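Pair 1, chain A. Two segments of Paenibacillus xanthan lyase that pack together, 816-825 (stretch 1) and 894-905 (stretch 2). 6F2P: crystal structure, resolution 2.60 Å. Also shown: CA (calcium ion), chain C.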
# COMPACT_ATOMS: atom_id res chain seq x y z
N PRO A 816 -17.75 -25.40 -4.07
CA PRO A 816 -18.86 -25.23 -3.13
C PRO A 816 -19.51 -26.57 -2.83
O PRO A 816 -19.58 -27.42 -3.71
CB PRO A 816 -19.83 -24.33 -3.91
CG PRO A 816 -19.48 -24.53 -5.34
CD PRO A 816 -18.00 -24.75 -5.37
N GLY A 817 -19.95 -26.75 -1.59
CA GLY A 817 -20.65 -27.95 -1.20
C GLY A 817 -20.75 -28.05 0.31
O GLY A 817 -20.24 -27.18 1.03
N THR A 818 -21.41 -29.09 0.79
CA THR A 818 -21.43 -29.39 2.21
C THR A 818 -20.43 -30.49 2.52
O THR A 818 -20.59 -31.63 2.08
CB THR A 818 -22.83 -29.81 2.68
OG1 THR A 818 -23.73 -28.71 2.54
CG2 THR A 818 -22.80 -30.26 4.13
N TYR A 819 -19.39 -30.16 3.27
CA TYR A 819 -18.34 -31.12 3.54
C TYR A 819 -18.26 -31.49 5.02
O TYR A 819 -18.47 -30.66 5.91
CB TYR A 819 -16.97 -30.60 3.07
CG TYR A 819 -16.92 -30.27 1.59
CD1 TYR A 819 -16.71 -31.27 0.64
CD2 TYR A 819 -17.08 -28.97 1.14
CE1 TYR A 819 -16.66 -30.97 -0.70
CE2 TYR A 819 -17.04 -28.66 -0.20
CZ TYR A 819 -16.83 -29.66 -1.12
OH TYR A 819 -16.78 -29.35 -2.46
N ASP A 820 -17.96 -32.76 5.26
CA ASP A 820 -17.65 -33.24 6.60
C ASP A 820 -16.19 -32.84 6.87
O ASP A 820 -15.29 -33.17 6.08
CB ASP A 820 -17.84 -34.75 6.63
CG ASP A 820 -17.95 -35.30 8.03
OD1 ASP A 820 -18.24 -34.52 8.95
OD2 ASP A 820 -17.75 -36.52 8.19
N VAL A 821 -15.95 -32.12 7.95
CA VAL A 821 -14.60 -31.63 8.23
C VAL A 821 -13.81 -32.55 9.16
O VAL A 821 -14.19 -32.74 10.32
CB VAL A 821 -14.61 -30.22 8.82
CG1 VAL A 821 -13.19 -29.76 9.10
CG2 VAL A 821 -15.30 -29.27 7.87
N LYS A 822 -12.72 -33.11 8.65
CA LYS A 822 -11.87 -34.01 9.41
C LYS A 822 -10.47 -33.42 9.64
O LYS A 822 -9.97 -32.63 8.84
CB LYS A 822 -11.75 -35.36 8.69
CG LYS A 822 -13.07 -36.05 8.42
CD LYS A 822 -12.89 -37.48 7.90
CE LYS A 822 -14.21 -38.25 7.99
NZ LYS A 822 -14.12 -39.65 7.48
N SER A 823 -9.84 -33.81 10.73
CA SER A 823 -8.46 -33.41 10.97
C SER A 823 -7.64 -34.60 11.42
O SER A 823 -8.13 -35.45 12.16
CB SER A 823 -8.38 -32.29 12.01
OG SER A 823 -8.83 -32.73 13.27
N ARG A 824 -6.40 -34.69 10.94
CA ARG A 824 -5.51 -35.76 11.35
C ARG A 824 -4.59 -35.24 12.44
O ARG A 824 -3.87 -34.26 12.24
CB ARG A 824 -4.70 -36.30 10.16
CG ARG A 824 -3.86 -37.52 10.48
CD ARG A 824 -3.15 -38.05 9.23
NE ARG A 824 -2.88 -39.49 9.31
CZ ARG A 824 -1.68 -40.02 9.51
NH1 ARG A 824 -0.62 -39.24 9.64
NH2 ARG A 824 -1.54 -41.34 9.56
N ILE A 825 -4.64 -35.89 13.59
CA ILE A 825 -3.92 -35.44 14.77
C ILE A 825 -2.84 -36.46 15.15
O ILE A 825 -3.11 -37.66 15.24
CB ILE A 825 -4.89 -35.28 15.97
CG1 ILE A 825 -6.03 -34.31 15.63
CG2 ILE A 825 -4.13 -34.89 17.23
CD1 ILE A 825 -5.58 -32.97 15.09
N ASP A 894 -1.83 -32.35 12.09
CA ASP A 894 -1.18 -32.79 10.86
C ASP A 894 -1.83 -32.15 9.64
O ASP A 894 -1.15 -31.53 8.83
CB ASP A 894 -1.19 -34.33 10.73
CG ASP A 894 -0.37 -34.84 9.55
OD1 ASP A 894 0.30 -34.02 8.88
OD2 ASP A 894 -0.37 -36.07 9.29
N ASN A 895 -3.15 -32.29 9.52
CA ASN A 895 -3.87 -31.71 8.38
C ASN A 895 -5.38 -31.62 8.58
O ASN A 895 -5.91 -32.02 9.61
CB ASN A 895 -3.54 -32.46 7.08
CG ASN A 895 -4.01 -33.91 7.08
OD1 ASN A 895 -4.99 -34.26 7.74
ND2 ASN A 895 -3.31 -34.75 6.33
N PHE A 896 -6.05 -31.07 7.57
CA PHE A 896 -7.50 -31.12 7.48
C PHE A 896 -7.85 -31.86 6.19
O PHE A 896 -7.08 -31.86 5.23
CB PHE A 896 -8.10 -29.72 7.40
CG PHE A 896 -8.00 -28.93 8.68
CD1 PHE A 896 -8.83 -29.20 9.75
CD2 PHE A 896 -7.09 -27.88 8.79
CE1 PHE A 896 -8.75 -28.47 10.91
CE2 PHE A 896 -7.00 -27.14 9.96
CZ PHE A 896 -7.84 -27.44 11.02
N SER A 897 -9.01 -32.51 6.19
CA SER A 897 -9.59 -33.04 4.97
C SER A 897 -11.04 -32.59 4.94
O SER A 897 -11.70 -32.55 5.97
CB SER A 897 -9.53 -34.56 4.96
OG SER A 897 -8.20 -35.03 4.85
N LEU A 898 -11.53 -32.24 3.76
CA LEU A 898 -12.96 -32.00 3.58
C LEU A 898 -13.51 -33.13 2.72
O LEU A 898 -13.11 -33.28 1.57
CB LEU A 898 -13.23 -30.66 2.90
CG LEU A 898 -12.48 -29.44 3.43
CD1 LEU A 898 -12.99 -28.19 2.72
CD2 LEU A 898 -12.63 -29.31 4.93
N VAL A 899 -14.42 -33.91 3.30
CA VAL A 899 -14.99 -35.07 2.63
C VAL A 899 -16.43 -34.76 2.24
O VAL A 899 -17.15 -34.12 3.00
CB VAL A 899 -14.99 -36.27 3.59
CG1 VAL A 899 -15.50 -37.52 2.88
CG2 VAL A 899 -13.60 -36.49 4.15
N SER A 900 -16.86 -35.21 1.06
CA SER A 900 -18.22 -34.94 0.61
C SER A 900 -19.24 -35.73 1.43
O SER A 900 -18.90 -36.72 2.08
CB SER A 900 -18.39 -35.24 -0.88
OG SER A 900 -17.97 -36.56 -1.18
N THR A 901 -20.48 -35.27 1.42
CA THR A 901 -21.53 -35.92 2.20
C THR A 901 -22.70 -36.27 1.28
O THR A 901 -22.72 -35.86 0.12
CB THR A 901 -22.03 -35.02 3.35
OG1 THR A 901 -22.75 -33.91 2.81
CG2 THR A 901 -20.86 -34.50 4.19
N GLY A 902 -23.66 -37.02 1.81
CA GLY A 902 -24.85 -37.37 1.05
C GLY A 902 -25.59 -36.18 0.46
O GLY A 902 -26.13 -36.27 -0.64
N ILE A 903 -25.60 -35.07 1.19
CA ILE A 903 -26.26 -33.83 0.76
C ILE A 903 -25.88 -33.47 -0.68
O ILE A 903 -26.72 -33.03 -1.47
CB ILE A 903 -25.94 -32.64 1.73
CG1 ILE A 903 -26.65 -32.82 3.08
CG2 ILE A 903 -26.36 -31.31 1.14
CD1 ILE A 903 -25.93 -33.73 4.07
N ASP A 904 -24.61 -33.69 -1.03
CA ASP A 904 -24.09 -33.32 -2.34
C ASP A 904 -24.32 -34.37 -3.41
O ASP A 904 -24.53 -34.05 -4.58
CB ASP A 904 -22.58 -33.05 -2.27
CG ASP A 904 -22.21 -31.98 -1.26
OD1 ASP A 904 -22.89 -30.93 -1.23
OD2 ASP A 904 -21.23 -32.21 -0.50
N THR A 905 -24.25 -35.64 -3.01
CA THR A 905 -24.14 -36.74 -3.97
C THR A 905 -25.40 -37.58 -4.16
O THR A 905 -25.67 -38.03 -5.27
CB THR A 905 -22.92 -37.65 -3.67
OG1 THR A 905 -22.90 -37.98 -2.27
CG2 THR A 905 -21.63 -36.94 -4.03
CA CA C . 1.25 -32.39 7.62

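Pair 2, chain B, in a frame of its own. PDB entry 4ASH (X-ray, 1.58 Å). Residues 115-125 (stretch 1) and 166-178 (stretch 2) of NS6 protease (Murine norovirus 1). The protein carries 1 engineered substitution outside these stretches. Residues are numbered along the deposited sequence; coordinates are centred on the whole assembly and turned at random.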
# COMPACT_ATOMS: atom_id res chain seq x y z
N VAL B 115 11.06 10.12 6.28
CA VAL B 115 11.77 9.47 5.19
C VAL B 115 11.08 8.14 4.86
O VAL B 115 10.94 7.27 5.72
CB VAL B 115 13.26 9.24 5.52
CG1 VAL B 115 13.91 8.32 4.49
CG2 VAL B 115 14.01 10.57 5.61
N VAL B 116 10.62 8.01 3.62
CA VAL B 116 9.80 6.89 3.19
C VAL B 116 10.59 5.99 2.25
O VAL B 116 11.01 6.42 1.20
CB VAL B 116 8.57 7.38 2.41
CG1 VAL B 116 7.73 6.20 1.91
CG2 VAL B 116 7.73 8.33 3.27
N HIS B 117 10.77 4.73 2.61
CA HIS B 117 11.33 3.79 1.65
C HIS B 117 10.18 3.39 0.75
O HIS B 117 9.16 2.89 1.21
CB HIS B 117 11.89 2.56 2.36
CG HIS B 117 12.82 2.89 3.48
ND1 HIS B 117 14.07 3.41 3.27
CD2 HIS B 117 12.66 2.80 4.82
CE1 HIS B 117 14.66 3.61 4.43
NE2 HIS B 117 13.83 3.25 5.39
N GLY B 118 10.32 3.64 -0.54
CA GLY B 118 9.21 3.35 -1.43
C GLY B 118 9.58 3.37 -2.89
O GLY B 118 10.76 3.30 -3.24
N GLN B 119 8.57 3.46 -3.73
CA GLN B 119 8.78 3.46 -5.16
C GLN B 119 7.99 4.61 -5.75
O GLN B 119 6.82 4.81 -5.42
CB GLN B 119 8.35 2.13 -5.78
CG GLN B 119 8.88 1.94 -7.20
CD GLN B 119 8.81 0.50 -7.67
OE1 GLN B 119 8.41 -0.40 -6.92
NE2 GLN B 119 9.20 0.27 -8.92
N THR B 120 8.63 5.37 -6.63
CA THR B 120 7.91 6.45 -7.30
C THR B 120 7.02 5.86 -8.38
O THR B 120 7.20 4.71 -8.79
CB THR B 120 8.89 7.45 -7.96
OG1 THR B 120 9.63 6.76 -8.97
CG2 THR B 120 9.85 8.02 -6.94
N GLY B 121 6.05 6.64 -8.82
CA GLY B 121 5.16 6.22 -9.88
C GLY B 121 4.63 7.41 -10.65
O GLY B 121 4.57 8.53 -10.12
N MET B 122 4.26 7.17 -11.90
CA MET B 122 3.68 8.22 -12.73
C MET B 122 2.27 7.83 -13.12
O MET B 122 2.06 6.84 -13.83
CB MET B 122 4.55 8.42 -13.99
CG MET B 122 4.02 9.45 -14.98
SD MET B 122 4.97 9.49 -16.52
CE MET B 122 4.63 7.87 -17.20
N LEU B 123 1.29 8.58 -12.64
CA LEU B 123 -0.10 8.32 -13.00
C LEU B 123 -0.26 8.54 -14.51
O LEU B 123 0.25 9.52 -15.04
CB LEU B 123 -1.04 9.23 -12.21
CG LEU B 123 -1.16 8.99 -10.70
CD1 LEU B 123 -2.12 10.01 -10.08
CD2 LEU B 123 -1.65 7.58 -10.39
N LEU B 124 -0.94 7.62 -15.18
CA LEU B 124 -1.02 7.66 -16.64
C LEU B 124 -2.12 8.60 -17.12
O LEU B 124 -2.03 9.14 -18.23
CB LEU B 124 -1.22 6.26 -17.23
CG LEU B 124 -0.08 5.27 -16.97
CD1 LEU B 124 -0.27 3.99 -17.78
CD2 LEU B 124 1.24 5.92 -17.31
N THR B 125 -3.14 8.79 -16.29
CA THR B 125 -4.23 9.71 -16.62
C THR B 125 -4.07 11.03 -15.87
O THR B 125 -3.69 12.05 -16.46
CB THR B 125 -5.61 9.12 -16.28
OG1 THR B 125 -5.61 8.63 -14.94
CG2 THR B 125 -5.94 7.98 -17.22
N GLY B 166 0.26 17.56 -11.17
CA GLY B 166 1.20 16.62 -11.74
C GLY B 166 0.84 15.20 -11.37
O GLY B 166 -0.02 14.95 -10.52
N ASN B 167 1.49 14.24 -12.02
CA ASN B 167 1.08 12.86 -11.89
C ASN B 167 2.02 11.96 -11.08
O ASN B 167 1.96 10.74 -11.18
CB ASN B 167 0.80 12.26 -13.27
CG ASN B 167 -0.35 12.96 -13.98
OD1 ASN B 167 -0.81 14.01 -13.55
ND2 ASN B 167 -0.83 12.37 -15.08
N THR B 168 2.85 12.57 -10.24
CA THR B 168 3.78 11.78 -9.42
C THR B 168 3.11 11.28 -8.15
O THR B 168 2.48 12.04 -7.43
CB THR B 168 5.01 12.60 -9.02
OG1 THR B 168 5.68 13.06 -10.20
CG2 THR B 168 5.97 11.76 -8.18
N VAL B 169 3.24 9.98 -7.90
CA VAL B 169 2.74 9.36 -6.67
C VAL B 169 3.89 8.55 -6.04
O VAL B 169 4.88 8.25 -6.70
CB VAL B 169 1.54 8.44 -6.93
CG1 VAL B 169 0.31 9.28 -7.33
CG2 VAL B 169 1.87 7.43 -8.02
N ILE B 170 3.75 8.23 -4.76
CA ILE B 170 4.72 7.41 -4.04
C ILE B 170 4.00 6.28 -3.34
O ILE B 170 3.02 6.51 -2.62
CB ILE B 170 5.47 8.21 -2.94
CG1 ILE B 170 6.07 9.51 -3.51
CG2 ILE B 170 6.53 7.32 -2.25
CD1 ILE B 170 7.13 9.31 -4.60
N ALA B 171 4.47 5.06 -3.55
CA ALA B 171 4.01 3.91 -2.79
C ALA B 171 5.09 3.57 -1.78
O ALA B 171 6.27 3.47 -2.13
CB ALA B 171 3.76 2.73 -3.71
N ALA B 172 4.70 3.41 -0.52
CA ALA B 172 5.64 2.90 0.47
C ALA B 172 5.74 1.40 0.29
O ALA B 172 4.74 0.74 0.01
CB ALA B 172 5.17 3.25 1.88
N THR B 173 6.96 0.88 0.39
CA THR B 173 7.19 -0.56 0.29
C THR B 173 7.72 -1.10 1.62
O THR B 173 8.12 -0.34 2.50
CB THR B 173 8.17 -0.88 -0.84
OG1 THR B 173 9.41 -0.22 -0.60
CG2 THR B 173 7.61 -0.40 -2.17
N HIS B 174 7.75 -2.42 1.76
CA HIS B 174 8.00 -3.02 3.07
C HIS B 174 9.46 -3.16 3.48
O HIS B 174 9.77 -3.26 4.68
CB HIS B 174 7.29 -4.37 3.17
CG HIS B 174 7.99 -5.49 2.45
ND1 HIS B 174 9.13 -6.10 2.94
CD2 HIS B 174 7.70 -6.12 1.29
CE1 HIS B 174 9.51 -7.04 2.11
NE2 HIS B 174 8.66 -7.09 1.10
N GLY B 175 10.36 -3.18 2.51
CA GLY B 175 11.75 -3.47 2.80
C GLY B 175 12.67 -2.26 2.76
O GLY B 175 12.27 -1.16 2.34
N GLU B 176 13.89 -2.46 3.24
CA GLU B 176 14.96 -1.50 3.02
C GLU B 176 15.89 -2.08 1.98
O GLU B 176 16.15 -3.29 1.97
CB GLU B 176 15.70 -1.17 4.31
CG GLU B 176 14.91 -0.27 5.23
CD GLU B 176 15.76 0.39 6.29
OE1 GLU B 176 16.48 1.36 5.96
OE2 GLU B 176 15.70 -0.05 7.46
N PRO B 177 16.41 -1.22 1.11
CA PRO B 177 17.12 -1.51 -0.14
C PRO B 177 18.46 -2.19 0.06
O PRO B 177 19.22 -1.82 0.96
CB PRO B 177 17.35 -0.12 -0.75
CG PRO B 177 17.35 0.79 0.43
CD PRO B 177 16.28 0.23 1.33
N THR B 178 18.73 -3.18 -0.78
CA THR B 178 20.05 -3.77 -0.91
C THR B 178 20.58 -3.44 -2.31
O THR B 178 21.33 -2.48 -2.50
CB THR B 178 20.03 -5.30 -0.72
OG1 THR B 178 18.83 -5.85 -1.29
CG2 THR B 178 20.09 -5.66 0.76
O HOH W 1 12.01 0.82 -2.02

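Pairs 1 and 2 are antiparallel two-strand contacts whose central 14 residues superpose with an RMSD of 0.6 Å; the strand directions differ by 134° in pair 1 and 139° in pair 2. The register is the same. Asp820(A)–Val899(A) and Lys822(A)–Ser897(A) are hydrogen-bonded pairs, matched by Gln119(B)–Ala171(B) and Gly121(B)–Val169(B), and each pair closes with two backbone bonds. In pair 1, Asp820(A) N reaches Val899(A) O at 2.8 Å and Val899(A) N returns to Asp820(A) O at 3.0 Å; in pair 2, Gln119(B) N to Ala171(B) O and Ala171(B) N to Gln119(B) O span the same 2.8 and 3.0 Å. Because these bonds need no particular side chain, the ladder tolerates very different sequences.

On the face bearing Val821(A), Ser823(A), Phe896(A) and Leu898(A), packing is apolar: Val821(A) CG2 lies 4.0 Å from Leu898(A) CD2. The matched Thr120(B) and Ile170(B) fill nearly the same space, with Thr120(B) CG2 3.8 Å from Ile170(B) CD1. Phe896(A), whose CD1 approaches Ser823(A) CB to 3.9 Å, gives way to the exposed Thr168(B).

The other face differs more. The extended Lys822(A) side chain projects from the sheet and touches the neighbouring strand in passing, its CD 3.9 Å from Val899(A) CG2. Its counterpart Gly121(B) has no side chain; beside it, Leu123(B) CG packs 3.7 Å from Val169(B) CG1.

At one end, Arg824(A) and Leu123(B) match loosely. Both pairs keep a backbone bond here, Arg824(A) N to Asn895(A) O at 3.0 Å and Leu123(B) N to Asn167(B) O at 2.7 Å; in pair 2 the side-chain amide adds Asn167(B) ND2 to Leu123(B) O at 3.0 Å. Arg824(A) NH1 forms a salt bridge with Asp894(A) OD2 at 3.2 Å, while OD1 of the same aspartate binds the calcium ion at 2.3 Å. Asn895(A) matches Asn167(B) in backbone, but its side chain lies elsewhere, in rotamer p rather than m.

At the other end, the CA atoms of Thr901(A) and Thr173(B) fall 0.1 Å apart after superposition, and both side chains are in rotamer p, yet they bond differently. Thr901(A), at a helix N-cap position, donates from OG1 to Thr818(A) O at 3.2 Å, and Asp904(A) OD1 accepts from Thr818(A) N at 3.1 Å. Thr173(B) instead uses its backbone N to reach His117(B) O at 3.1 Å, while its OG1 donates to a water that in turn donates to Gly118(B) O. The ring of His117(B), which matches Thr818(A), is covered on one face by Glu176(B) CG, 3.8 Å from the ring centroid.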